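Local coordinates for protein restriction endonuclease (Mycobacterium sp., PDB 4F0Q) that probably recognises DNA carrying methylated cytosine and cleaves it with a magnesium-binding endonuclease domain, working as a tetramer, at residues A[14-19]-A[52-57]; A[80-85]-A[132-137]; A[155-160]-A[217-222]; A[236-239]-A[244-247]. One frame throughout, in Å; residues are numbered along the deposited sequence.

Contact 1 of 4, residues A[14-19]-A[52-57]; sequences AEVANK and TSPGGL
With chi1 at 175°, Val-16 holds CG1 anti to its backbone N and CG2 anti to its carbonyl carbon, and this gives each methyl a different neighbour in 52-57. CG1 reaches between the two apolar side chains of that segment. It meets CG of Pro-54 at 3.6 Å and, on another flank, CD1 of Leu-57 lies 3.7 Å from the same Val-16 CG1. Leu-57 presents this methyl through a chi1 of -141°, well away from a staggered arrangement, and its side chain runs at about a right angle to that of Val-16. The second valine methyl, CG2, rests on main chain instead, 4.1 Å from CA of Gly-56. Glycine suits this point because it has no side chain to keep the methyl at a distance, and the two CA atoms of Val-16 and Gly-56 come within 6.4 Å. Residues 54-57 form a type I beta turn, closed by a bond of 3.0 Å from Leu-57 N to Pro-54 O, and the turn faces the C-terminal end of the helix 6-17. Pro-54 stands at the first position and supplies the closing carbonyl, while Gly-55 and Gly-56 occupy the two corners. Its compact ring offers an apolar CG to the beta-branched valine, a short, stiff wedge from the helix. No hydrogen bond joins the two segments. The surroundings are more polar: Asp-225 of helix 222-227 touches both Val-16 and Leu-57, and Arg-21 packs on both Val-16 and Pro-54. Gln-37 binds the carbonyl oxygen of Ser-53 through NE2.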
loop_
_atom_site.group_PDB
_atom_site.type_symbol
_atom_site.label_atom_id
_atom_site.label_comp_id
_atom_site.label_asym_id
_atom_site.label_seq_id
_atom_site.Cartn_x
_atom_site.Cartn_y
_atom_site.Cartn_z
ATOM N N ALA A 14 49.445 8.232 -23.431
ATOM C CA ALA A 14 48.990 6.960 -23.981
ATOM C C ALA A 14 49.041 5.852 -22.931
ATOM O O ALA A 14 48.256 4.905 -22.976
ATOM C CB ALA A 14 49.821 6.579 -25.197
ATOM N N GLU A 15 49.968 5.980 -21.986
ATOM C CA GLU A 15 50.122 4.988 -20.928
ATOM C C GLU A 15 48.995 5.103 -19.911
ATOM O O GLU A 15 48.447 4.096 -19.463
ATOM C CB GLU A 15 51.476 5.147 -20.231
ATOM C CG GLU A 15 51.815 4.020 -19.270
ATOM C CD GLU A 15 52.044 2.696 -19.977
ATOM O OE1 GLU A 15 52.329 2.706 -21.193
ATOM O OE2 GLU A 15 51.937 1.643 -19.313
ATOM N N VAL A 16 48.658 6.336 -19.550
ATOM C CA VAL A 16 47.545 6.591 -18.645
ATOM C C VAL A 16 46.231 6.168 -19.296
ATOM O O VAL A 16 45.354 5.600 -18.642
ATOM C CB VAL A 16 47.465 8.080 -18.256
ATOM C CG1 VAL A 16 46.230 8.348 -17.412
ATOM C CG2 VAL A 16 48.722 8.504 -17.514
ATOM N N ALA A 17 46.110 6.436 -20.592
ATOM C CA ALA A 17 44.893 6.117 -21.333
ATOM C C ALA A 17 44.637 4.615 -21.447
ATOM O O ALA A 17 43.492 4.183 -21.577
ATOM C CB ALA A 17 44.935 6.753 -22.715
ATOM N N ASN A 18 45.704 3.824 -21.393
ATOM C CA ASN A 18 45.593 2.385 -21.612
ATOM C C ASN A 18 45.613 1.574 -20.319
ATOM O O ASN A 18 45.607 0.344 -20.349
ATOM C CB ASN A 18 46.698 1.906 -22.557
ATOM C CG ASN A 18 46.315 0.646 -23.310
ATOM O OD1 ASN A 18 45.690 0.710 -24.370
ATOM N ND2 ASN A 18 46.688 -0.506 -22.767
ATOM N N LYS A 19 45.633 2.267 -19.184
ATOM C CA LYS A 19 45.659 1.604 -17.886
ATOM C C LYS A 19 44.464 2.010 -17.029
ATOM O O LYS A 19 44.300 3.186 -16.705
ATOM C CB LYS A 19 46.961 1.916 -17.149
ATOM C CG LYS A 19 47.139 1.136 -15.859
ATOM C CD LYS A 19 47.239 -0.354 -16.134
ATOM C CE LYS A 19 47.370 -1.150 -14.846
ATOM N NZ LYS A 19 47.459 -2.613 -15.110
ATOM N N THR A 52 42.112 11.571 -9.897
ATOM C CA THR A 52 41.199 12.405 -10.674
ATOM C C THR A 52 41.884 13.074 -11.862
ATOM O O THR A 52 41.245 13.358 -12.876
ATOM C CB THR A 52 40.544 13.490 -9.800
ATOM O OG1 THR A 52 41.561 14.288 -9.180
ATOM C CG2 THR A 52 39.684 12.853 -8.725
ATOM N N SER A 53 43.181 13.328 -11.734
ATOM C CA SER A 53 43.935 13.983 -12.795
ATOM C C SER A 53 45.415 13.630 -12.728
ATOM O O SER A 53 46.220 14.428 -12.248
ATOM C CB SER A 53 43.764 15.500 -12.710
ATOM O OG SER A 53 44.494 16.151 -13.734
ATOM N N PRO A 54 45.780 12.436 -13.221
ATOM C CA PRO A 54 47.165 11.954 -13.172
ATOM C C PRO A 54 48.125 12.874 -13.922
ATOM O O PRO A 54 47.737 13.491 -14.914
ATOM C CB PRO A 54 47.083 10.586 -13.859
ATOM C CG PRO A 54 45.855 10.653 -14.699
ATOM C CD PRO A 54 44.894 11.500 -13.932
ATOM N N GLY A 55 49.362 12.959 -13.443
ATOM C CA GLY A 55 50.348 13.862 -14.010
ATOM C C GLY A 55 50.700 13.575 -15.456
ATOM O O GLY A 55 51.076 14.480 -16.201
ATOM N N GLY A 56 50.574 12.314 -15.858
ATOM C CA GLY A 56 50.894 11.912 -17.214
ATOM C C GLY A 56 49.850 12.353 -18.225
ATOM O O GLY A 56 50.030 12.177 -19.431
ATOM N N LEU A 57 48.759 12.930 -17.732
ATOM C CA LEU A 57 47.675 13.379 -18.594
ATOM C C LEU A 57 47.872 14.834 -19.014
ATOM O O LEU A 57 47.305 15.287 -20.007
ATOM C CB LEU A 57 46.328 13.204 -17.885
ATOM C CG LEU A 57 45.158 12.725 -18.750
ATOM C CD1 LEU A 57 45.499 11.409 -19.433
ATOM C CD2 LEU A 57 43.898 12.580 -17.912
#

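Contact 2 of 4, residues A[80-85]-A[132-137]; sequences SRRALI and NRLLLE
Arg-82 is the first residue of 80-85 to meet the helix, at Leu-134 and Glu-137. Its CG lies anti to the backbone N (chi1 -166°), and bends at chi2 and chi3 fold the chain so that the guanidinium lies over Leu-134: CD2 of Leu-134 stands above one face, near its centre, at 4.3 Å from Arg-82 CZ. Arginine suits such a place because its flat, delocalised cation tolerates a methyl on its face while keeping its charge for an acid. That acid is Glu-137, whose OE1 is 3.8 Å from Arg-82 NH2. The salt bridge is long, and the oxygen lies well out of the guanidinium plane, so charge attraction rather than a directed N-H holds the pair. Three residues further on, the buried Ile-85 extends CD1 to the helix backbone, 3.7 Å from Leu-134 O, and the same CD1 is 4.3 Å from Leu-134 CB. On its other sides helix 130-142 packs Leu-135 and Leu-136 on strand 200-210, while Glu-137 also touches Leu-125 of the second subunit. Ile-85 opens strand 85-89, which runs between strand 67-69 and the parallel strand 156-166 in the large mixed sheet.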
loop_
_atom_site.group_PDB
_atom_site.type_symbol
_atom_site.label_atom_id
_atom_site.label_comp_id
_atom_site.label_asym_id
_atom_site.label_seq_id
_atom_site.Cartn_x
_atom_site.Cartn_y
_atom_site.Cartn_z
ATOM N N SER A 80 30.738 21.855 -27.036
ATOM C CA SER A 80 31.315 22.077 -25.717
ATOM C C SER A 80 30.544 21.276 -24.672
ATOM O O SER A 80 29.352 21.016 -24.838
ATOM C CB SER A 80 31.289 23.567 -25.374
ATOM O OG SER A 80 31.972 23.821 -24.159
ATOM N N ARG A 81 31.223 20.883 -23.599
ATOM C CA ARG A 81 30.598 20.048 -22.579
ATOM C C ARG A 81 31.259 20.181 -21.207
ATOM O O ARG A 81 32.464 20.405 -21.102
ATOM C CB ARG A 81 30.618 18.578 -23.010
ATOM C CG ARG A 81 32.011 17.964 -23.032
ATOM C CD ARG A 81 31.968 16.477 -23.329
ATOM N NE ARG A 81 33.299 15.880 -23.288
ATOM C CZ ARG A 81 34.130 15.836 -24.325
ATOM N NH1 ARG A 81 33.767 16.357 -25.490
ATOM N NH2 ARG A 81 35.323 15.272 -24.199
ATOM N N ARG A 82 30.453 20.037 -20.161
ATOM C CA ARG A 82 30.965 19.992 -18.798
ATOM C C ARG A 82 31.344 18.552 -18.462
ATOM O O ARG A 82 30.502 17.654 -18.507
ATOM C CB ARG A 82 29.914 20.507 -17.814
ATOM C CG ARG A 82 30.453 20.815 -16.427
ATOM C CD ARG A 82 31.197 22.142 -16.403
ATOM N NE ARG A 82 30.333 23.256 -16.787
ATOM C CZ ARG A 82 30.686 24.535 -16.714
ATOM N NH1 ARG A 82 31.889 24.867 -16.267
ATOM N NH2 ARG A 82 29.835 25.482 -17.086
ATOM N N ALA A 83 32.615 18.338 -18.135
ATOM C CA ALA A 83 33.140 16.997 -17.890
ATOM C C ALA A 83 32.444 16.290 -16.729
ATOM O O ALA A 83 31.953 15.171 -16.881
ATOM C CB ALA A 83 34.640 17.055 -17.651
ATOM N N LEU A 84 32.409 16.944 -15.574
ATOM C CA LEU A 84 31.788 16.362 -14.390
ATOM C C LEU A 84 31.541 17.417 -13.322
ATOM O O LEU A 84 32.012 18.549 -13.428
ATOM C CB LEU A 84 32.663 15.247 -13.807
ATOM C CG LEU A 84 33.827 15.644 -12.891
ATOM C CD1 LEU A 84 34.401 14.413 -12.206
ATOM C CD2 LEU A 84 34.921 16.384 -13.649
ATOM N N ILE A 85 30.792 17.034 -12.293
ATOM C CA ILE A 85 30.619 17.870 -11.114
ATOM C C ILE A 85 31.058 17.103 -9.872
ATOM O O ILE A 85 30.477 16.073 -9.529
ATOM C CB ILE A 85 29.165 18.346 -10.951
ATOM C CG1 ILE A 85 28.792 19.311 -12.078
ATOM C CG2 ILE A 85 28.975 19.020 -9.601
ATOM C CD1 ILE A 85 27.399 19.878 -11.955
ATOM N N ASN A 132 24.725 26.334 -7.118
ATOM C CA ASN A 132 23.352 26.132 -7.575
ATOM C C ASN A 132 23.188 26.366 -9.073
ATOM O O ASN A 132 22.356 25.729 -9.719
ATOM C CB ASN A 132 22.384 27.017 -6.790
ATOM C CG ASN A 132 22.108 26.484 -5.403
ATOM O OD1 ASN A 132 22.773 25.561 -4.942
ATOM N ND2 ASN A 132 21.123 27.065 -4.726
ATOM N N ARG A 133 23.983 27.281 -9.619
ATOM C CA ARG A 133 23.974 27.532 -11.054
ATOM C C ARG A 133 24.515 26.315 -11.798
ATOM O O ARG A 133 23.970 25.912 -12.828
ATOM C CB ARG A 133 24.790 28.781 -11.396
ATOM C CG ARG A 133 24.849 29.089 -12.884
ATOM C CD ARG A 133 25.509 30.432 -13.167
ATOM N NE ARG A 133 24.659 31.561 -12.798
ATOM C CZ ARG A 133 24.806 32.283 -11.691
ATOM N NH1 ARG A 133 25.778 31.997 -10.835
ATOM N NH2 ARG A 133 23.986 33.294 -11.443
ATOM N N LEU A 134 25.583 25.728 -11.265
ATOM C CA LEU A 134 26.137 24.503 -11.836
ATOM C C LEU A 134 25.140 23.350 -11.742
ATOM O O LEU A 134 25.012 22.548 -12.669
ATOM C CB LEU A 134 27.444 24.123 -11.135
ATOM C CG LEU A 134 28.636 25.060 -11.330
ATOM C CD1 LEU A 134 29.811 24.608 -10.478
ATOM C CD2 LEU A 134 29.031 25.131 -12.796
ATOM N N LEU A 135 24.433 23.278 -10.619
ATOM C CA LEU A 135 23.450 22.222 -10.393
ATOM C C LEU A 135 22.242 22.353 -11.315
ATOM O O LEU A 135 21.675 21.352 -11.743
ATOM C CB LEU A 135 23.001 22.200 -8.931
ATOM C CG LEU A 135 24.045 21.794 -7.887
ATOM C CD1 LEU A 135 23.408 21.695 -6.508
ATOM C CD2 LEU A 135 24.715 20.485 -8.268
ATOM N N LEU A 136 21.845 23.588 -11.611
ATOM C CA LEU A 136 20.740 23.834 -12.536
ATOM C C LEU A 136 21.162 23.536 -13.971
ATOM O O LEU A 136 20.437 22.870 -14.725
ATOM C CB LEU A 136 20.246 25.277 -12.413
ATOM C CG LEU A 136 19.432 25.618 -11.161
ATOM C CD1 LEU A 136 19.236 27.120 -11.032
ATOM C CD2 LEU A 136 18.089 24.908 -11.192
ATOM N N GLU A 137 22.343 24.028 -14.340
ATOM C CA GLU A 137 22.901 23.782 -15.666
ATOM C C GLU A 137 23.085 22.288 -15.918
ATOM O O GLU A 137 22.951 21.820 -17.049
ATOM C CB GLU A 137 24.230 24.519 -15.841
ATOM C CG GLU A 137 24.084 26.024 -16.008
ATOM C CD GLU A 137 25.419 26.740 -16.063
ATOM O OE1 GLU A 137 26.433 26.147 -15.638
ATOM O OE2 GLU A 137 25.455 27.897 -16.534
#

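Contact 3 of 4, residues A[155-160]-A[217-222]; sequences PLFLFR and DGVDFR
The start of strand 156-166 and strand 218-220 belong to different sheets, and their nearest CA atoms, those of Phe-157 and Val-219, stay 9.8 Å apart, so side chains alone span the gap. Phe-157 does most of the reaching. Its CE2 meets CG2 of Val-219 at 3.6 Å, that methyl being placed by a chi1 of -65° in the crowded position between backbone N and carbonyl carbon. The same Phe-157 CE2 lies over one face of the Phe-221 ring, displaced toward its rim, 4.1 Å from Phe-221 CZ. The two rings, with centroids 5.5 Å apart, are inclined at 46°, and the two phenylalanines reach in from opposite ends and overlap at their outer carbons. Here the small antiparallel pair 22-24 and 218-220 is laid against the large mixed sheet of the N-terminal region, whose family belongs to the PUA clan; large flat phenylalanines and a compact valine suit this wholly buried seam. Where strand 218-220 gives way to helix 222-227, Asp-220 provides the capping bond: Arg-222 N reaches Asp-220 OD1 at 3.1 Å from above the carboxylate plane. Asp-220 OD2 takes Arg-222 NE at 3.3 Å in a salt bridge.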
loop_
_atom_site.group_PDB
_atom_site.type_symbol
_atom_site.label_atom_id
_atom_site.label_comp_id
_atom_site.label_asym_id
_atom_site.label_seq_id
_atom_site.Cartn_x
_atom_site.Cartn_y
_atom_site.Cartn_z
ATOM N N PRO A 155 28.420 13.864 -15.038
ATOM C CA PRO A 155 28.207 12.944 -13.915
ATOM C C PRO A 155 28.489 13.610 -12.574
ATOM O O PRO A 155 29.438 14.383 -12.461
ATOM C CB PRO A 155 29.233 11.837 -14.172
ATOM C CG PRO A 155 29.486 11.888 -15.637
ATOM C CD PRO A 155 29.394 13.335 -16.008
ATOM N N LEU A 156 27.669 13.312 -11.572
ATOM C CA LEU A 156 27.881 13.853 -10.233
ATOM C C LEU A 156 28.644 12.872 -9.350
ATOM O O LEU A 156 28.053 11.990 -8.723
ATOM C CB LEU A 156 26.552 14.243 -9.578
ATOM C CG LEU A 156 26.100 15.698 -9.742
ATOM C CD1 LEU A 156 25.836 16.041 -11.202
ATOM C CD2 LEU A 156 24.871 15.976 -8.891
ATOM N N PHE A 157 29.963 13.033 -9.312
ATOM C CA PHE A 157 30.820 12.205 -8.473
ATOM C C PHE A 157 30.754 12.673 -7.027
ATOM O O PHE A 157 31.227 13.760 -6.693
ATOM C CB PHE A 157 32.264 12.244 -8.978
ATOM C CG PHE A 157 32.535 11.295 -10.108
ATOM C CD1 PHE A 157 31.827 11.390 -11.295
ATOM C CD2 PHE A 157 33.502 10.313 -9.987
ATOM C CE1 PHE A 157 32.074 10.516 -12.336
ATOM C CE2 PHE A 157 33.757 9.439 -11.027
ATOM C CZ PHE A 157 33.043 9.540 -12.202
ATOM N N LEU A 158 30.163 11.846 -6.174
ATOM C CA LEU A 158 29.956 12.213 -4.781
ATOM C C LEU A 158 31.149 11.853 -3.904
ATOM O O LEU A 158 31.733 10.780 -4.038
ATOM C CB LEU A 158 28.686 11.553 -4.241
ATOM C CG LEU A 158 27.412 11.849 -5.035
ATOM C CD1 LEU A 158 26.219 11.120 -4.442
ATOM C CD2 LEU A 158 27.155 13.347 -5.097
ATOM N N PHE A 159 31.506 12.769 -3.011
ATOM C CA PHE A 159 32.550 12.526 -2.026
ATOM C C PHE A 159 32.098 13.054 -0.672
ATOM O O PHE A 159 31.331 14.013 -0.602
ATOM C CB PHE A 159 33.857 13.210 -2.438
ATOM C CG PHE A 159 34.447 12.678 -3.711
ATOM C CD1 PHE A 159 35.302 11.588 -3.691
ATOM C CD2 PHE A 159 34.154 13.271 -4.928
ATOM C CE1 PHE A 159 35.848 11.097 -4.860
ATOM C CE2 PHE A 159 34.697 12.784 -6.100
ATOM C CZ PHE A 159 35.545 11.695 -6.066
ATOM N N ARG A 160 32.565 12.431 0.406
ATOM C CA ARG A 160 32.265 12.952 1.739
ATOM C C ARG A 160 33.456 12.882 2.692
ATOM O O ARG A 160 34.116 11.852 2.801
ATOM C CB ARG A 160 31.036 12.264 2.346
ATOM C CG ARG A 160 31.153 10.757 2.496
ATOM C CD ARG A 160 29.873 10.169 3.066
ATOM N NE ARG A 160 29.873 8.709 3.041
ATOM C CZ ARG A 160 28.857 7.957 3.451
ATOM N NH1 ARG A 160 27.757 8.528 3.922
ATOM N NH2 ARG A 160 28.939 6.635 3.394
ATOM N N ASP A 217 31.902 -2.506 -8.092
ATOM C CA ASP A 217 31.208 -1.538 -7.251
ATOM C C ASP A 217 31.967 -0.216 -7.246
ATOM O O ASP A 217 32.505 0.202 -6.223
ATOM C CB ASP A 217 31.044 -2.063 -5.824
ATOM C CG ASP A 217 30.141 -1.182 -4.980
ATOM O OD1 ASP A 217 29.200 -0.585 -5.543
ATOM O OD2 ASP A 217 30.373 -1.081 -3.757
ATOM N N GLY A 218 32.006 0.436 -8.403
ATOM C CA GLY A 218 32.716 1.691 -8.552
ATOM C C GLY A 218 32.831 2.103 -10.005
ATOM O O GLY A 218 32.083 1.618 -10.854
ATOM N N VAL A 219 33.768 3.000 -10.298
ATOM C CA VAL A 219 33.946 3.491 -11.661
ATOM C C VAL A 219 35.410 3.517 -12.093
ATOM O O VAL A 219 36.321 3.501 -11.263
ATOM C CB VAL A 219 33.358 4.910 -11.841
ATOM C CG1 VAL A 219 31.846 4.900 -11.654
ATOM C CG2 VAL A 219 34.018 5.887 -10.882
ATOM N N ASP A 220 35.618 3.550 -13.406
ATOM C CA ASP A 220 36.942 3.731 -13.980
ATOM C C ASP A 220 37.109 5.216 -14.268
ATOM O O ASP A 220 36.273 5.818 -14.939
ATOM C CB ASP A 220 37.075 2.924 -15.273
ATOM C CG ASP A 220 38.517 2.778 -15.733
ATOM O OD1 ASP A 220 39.352 3.645 -15.398
ATOM O OD2 ASP A 220 38.815 1.791 -16.437
ATOM N N PHE A 221 38.186 5.807 -13.761
ATOM C CA PHE A 221 38.398 7.242 -13.918
ATOM C C PHE A 221 38.817 7.638 -15.330
ATOM O O PHE A 221 38.941 8.824 -15.636
ATOM C CB PHE A 221 39.402 7.768 -12.891
ATOM C CG PHE A 221 38.784 8.646 -11.845
ATOM C CD1 PHE A 221 38.455 9.961 -12.132
ATOM C CD2 PHE A 221 38.523 8.157 -10.577
ATOM C CE1 PHE A 221 37.879 10.771 -11.172
ATOM C CE2 PHE A 221 37.949 8.963 -9.611
ATOM C CZ PHE A 221 37.625 10.271 -9.910
ATOM N N ARG A 222 39.028 6.646 -16.191
ATOM C CA ARG A 222 39.308 6.911 -17.597
ATOM C C ARG A 222 38.060 7.450 -18.293
ATOM O O ARG A 222 38.144 8.057 -19.360
ATOM C CB ARG A 222 39.821 5.652 -18.298
ATOM C CG ARG A 222 41.185 5.195 -17.808
ATOM C CD ARG A 222 41.754 4.094 -18.687
ATOM N NE ARG A 222 40.935 2.886 -18.654
ATOM C CZ ARG A 222 41.219 1.776 -19.327
ATOM N NH1 ARG A 222 42.301 1.719 -20.090
ATOM N NH2 ARG A 222 40.418 0.723 -19.239
#

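Contact 4 of 4, residues A[236-239]-A[244-247]; sequences ETLR and SWIR
Leu-238, in an irregular loop, and Ile-246, on a helix, approach to 6.9 Å between their CA atoms, and no hydrogen bond crosses from one segment to the other. The motif is a loop turning back on the helix it leads into, 243-251, within the N-terminal region whose sequence family falls in the PUA clan. Leu-238 is the single residue of 236-239 that makes the contact, its CB directed toward the helix. One of its terminal methyls, CD2, comes up to the indole of Trp-245 at the edge, near the ring plane, 4.2 Å from Trp-245 CD1. Nearer the backbone, Leu-238 CB is 4.4 Å from Ile-246 CG1. Leucine fits because its methyl CD2, beyond CG, reaches the indole while the unbranched CB leaves room for Ile-246 close to the backbone. Trp-245, a broad buried ring, also meets Trp-223 edge-to-face, and Leu-238 packs on Leu-151, so the loop residue lies at the border of a larger apolar cluster. Ile-246 is more open to solvent. The polar residues around this spot hold the loop and helix to other parts: Arg-239 makes a salt bridge with Asp-226 of helix 222-227, and Arg-247 makes one with Glu-321 of the second subunit. With CG1 anti to the carbonyl carbon (chi1 -60°) and an extended chi2 of 177°, Ile-246 reaches out from the helix toward the loop, and its CD1 ends against the loop backbone, 3.7 Å from the carbonyl oxygen of Leu-238.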
loop_
_atom_site.group_PDB
_atom_site.type_symbol
_atom_site.label_atom_id
_atom_site.label_comp_id
_atom_site.label_asym_id
_atom_site.label_seq_id
_atom_site.Cartn_x
_atom_site.Cartn_y
_atom_site.Cartn_z
ATOM N N GLU A 236 31.925 9.808 -27.704
ATOM C CA GLU A 236 33.111 8.962 -27.716
ATOM C C GLU A 236 33.699 8.828 -26.315
ATOM O O GLU A 236 34.822 8.349 -26.147
ATOM C CB GLU A 236 34.165 9.538 -28.662
ATOM C CG GLU A 236 33.695 9.711 -30.097
ATOM C CD GLU A 236 34.741 10.374 -30.974
ATOM O OE1 GLU A 236 34.503 10.503 -32.193
ATOM O OE2 GLU A 236 35.800 10.767 -30.443
ATOM N N THR A 237 32.935 9.251 -25.312
ATOM C CA THR A 237 33.416 9.273 -23.935
ATOM C C THR A 237 32.749 8.215 -23.062
ATOM O O THR A 237 32.824 8.281 -21.836
ATOM C CB THR A 237 33.186 10.651 -23.286
ATOM O OG1 THR A 237 31.780 10.930 -23.238
ATOM C CG2 THR A 237 33.884 11.739 -24.081
ATOM N N LEU A 238 32.105 7.240 -23.695
ATOM C CA LEU A 238 31.371 6.215 -22.961
ATOM C C LEU A 238 32.059 4.852 -22.980
ATOM O O LEU A 238 31.464 3.849 -22.588
ATOM C CB LEU A 238 29.952 6.073 -23.517
ATOM C CG LEU A 238 29.001 7.260 -23.358
ATOM C CD1 LEU A 238 27.668 6.945 -24.012
ATOM C CD2 LEU A 238 28.811 7.606 -21.890
ATOM N N ARG A 239 33.309 4.813 -23.430
ATOM C CA ARG A 239 34.019 3.542 -23.558
ATOM C C ARG A 239 34.473 2.966 -22.216
ATOM O O ARG A 239 34.658 1.756 -22.085
ATOM C CB ARG A 239 35.203 3.668 -24.522
ATOM C CG ARG A 239 36.189 4.769 -24.180
ATOM C CD ARG A 239 37.249 4.893 -25.263
ATOM N NE ARG A 239 38.200 5.967 -24.992
ATOM C CZ ARG A 239 39.175 6.325 -25.820
ATOM N NH1 ARG A 239 39.328 5.696 -26.978
ATOM N NH2 ARG A 239 39.997 7.314 -25.495
ATOM N N SER A 244 25.269 1.152 -16.622
ATOM C CA SER A 244 24.064 1.814 -16.131
ATOM C C SER A 244 23.946 3.234 -16.675
ATOM O O SER A 244 22.855 3.683 -17.036
ATOM C CB SER A 244 24.056 1.836 -14.600
ATOM O OG SER A 244 25.205 2.494 -14.093
ATOM N N TRP A 245 25.073 3.935 -16.736
ATOM C CA TRP A 245 25.089 5.302 -17.237
ATOM C C TRP A 245 24.835 5.328 -18.739
ATOM O O TRP A 245 24.206 6.249 -19.254
ATOM C CB TRP A 245 26.416 5.992 -16.915
ATOM C CG TRP A 245 26.368 7.470 -17.137
ATOM C CD1 TRP A 245 26.597 8.131 -18.309
ATOM C CD2 TRP A 245 26.062 8.474 -16.164
ATOM N NE1 TRP A 245 26.457 9.486 -18.123
ATOM C CE2 TRP A 245 26.129 9.721 -16.813
ATOM C CE3 TRP A 245 25.743 8.439 -14.803
ATOM C CZ2 TRP A 245 25.886 10.923 -16.151
ATOM C CZ3 TRP A 245 25.504 9.632 -14.147
ATOM C CH2 TRP A 245 25.573 10.856 -14.821
ATOM N N ILE A 246 25.334 4.311 -19.435
ATOM C CA ILE A 246 25.087 4.164 -20.865
ATOM C C ILE A 246 23.601 3.918 -21.111
ATOM O O ILE A 246 22.997 4.513 -22.013
ATOM C CB ILE A 246 25.915 3.007 -21.455
ATOM C CG1 ILE A 246 27.410 3.267 -21.250
ATOM C CG2 ILE A 246 25.603 2.817 -22.931
ATOM C CD1 ILE A 246 28.302 2.149 -21.744
ATOM N N ARG A 247 23.016 3.048 -20.292
ATOM C CA ARG A 247 21.591 2.755 -20.376
ATOM C C ARG A 247 20.758 4.002 -20.102
ATOM O O ARG A 247 19.739 4.225 -20.749
ATOM C CB ARG A 247 21.194 1.644 -19.401
ATOM C CG ARG A 247 19.711 1.308 -19.459
ATOM C CD ARG A 247 19.256 0.466 -18.282
ATOM N NE ARG A 247 17.798 0.438 -18.192
ATOM C CZ ARG A 247 17.113 -0.207 -17.255
ATOM N NH1 ARG A 247 17.752 -0.891 -16.315
ATOM N NH2 ARG A 247 15.787 -0.170 -17.258
#

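How the contacts relate
Contact 3 lies at the junction of the other three. Its Arg-222 NH1 is 3.1 Å from Ala-17 O of contact 1, a probable hydrogen bond, and its Phe-221 CZ packs 3.5 Å from Thr-52 CG2. Toward contact 2, Pro-155 O receives a probable hydrogen bond from Ile-85 N at 3.0 Å; toward contact 4, Pro-155 CA lies 3.5 Å from Trp-245 CH2. Contacts 2 and 4 touch where Arg-81 NH2 packs 3.8 Å from Thr-237 CG2. Contacts 1 and 2 do not touch, their centres being about 24 Å apart. All four lie in the N-terminal region, whereas the magnesium ligands Asp-334, Gln-355 and Ala-356 belong to the endonuclease part of the chain, of the PD-(D/E)XK clan.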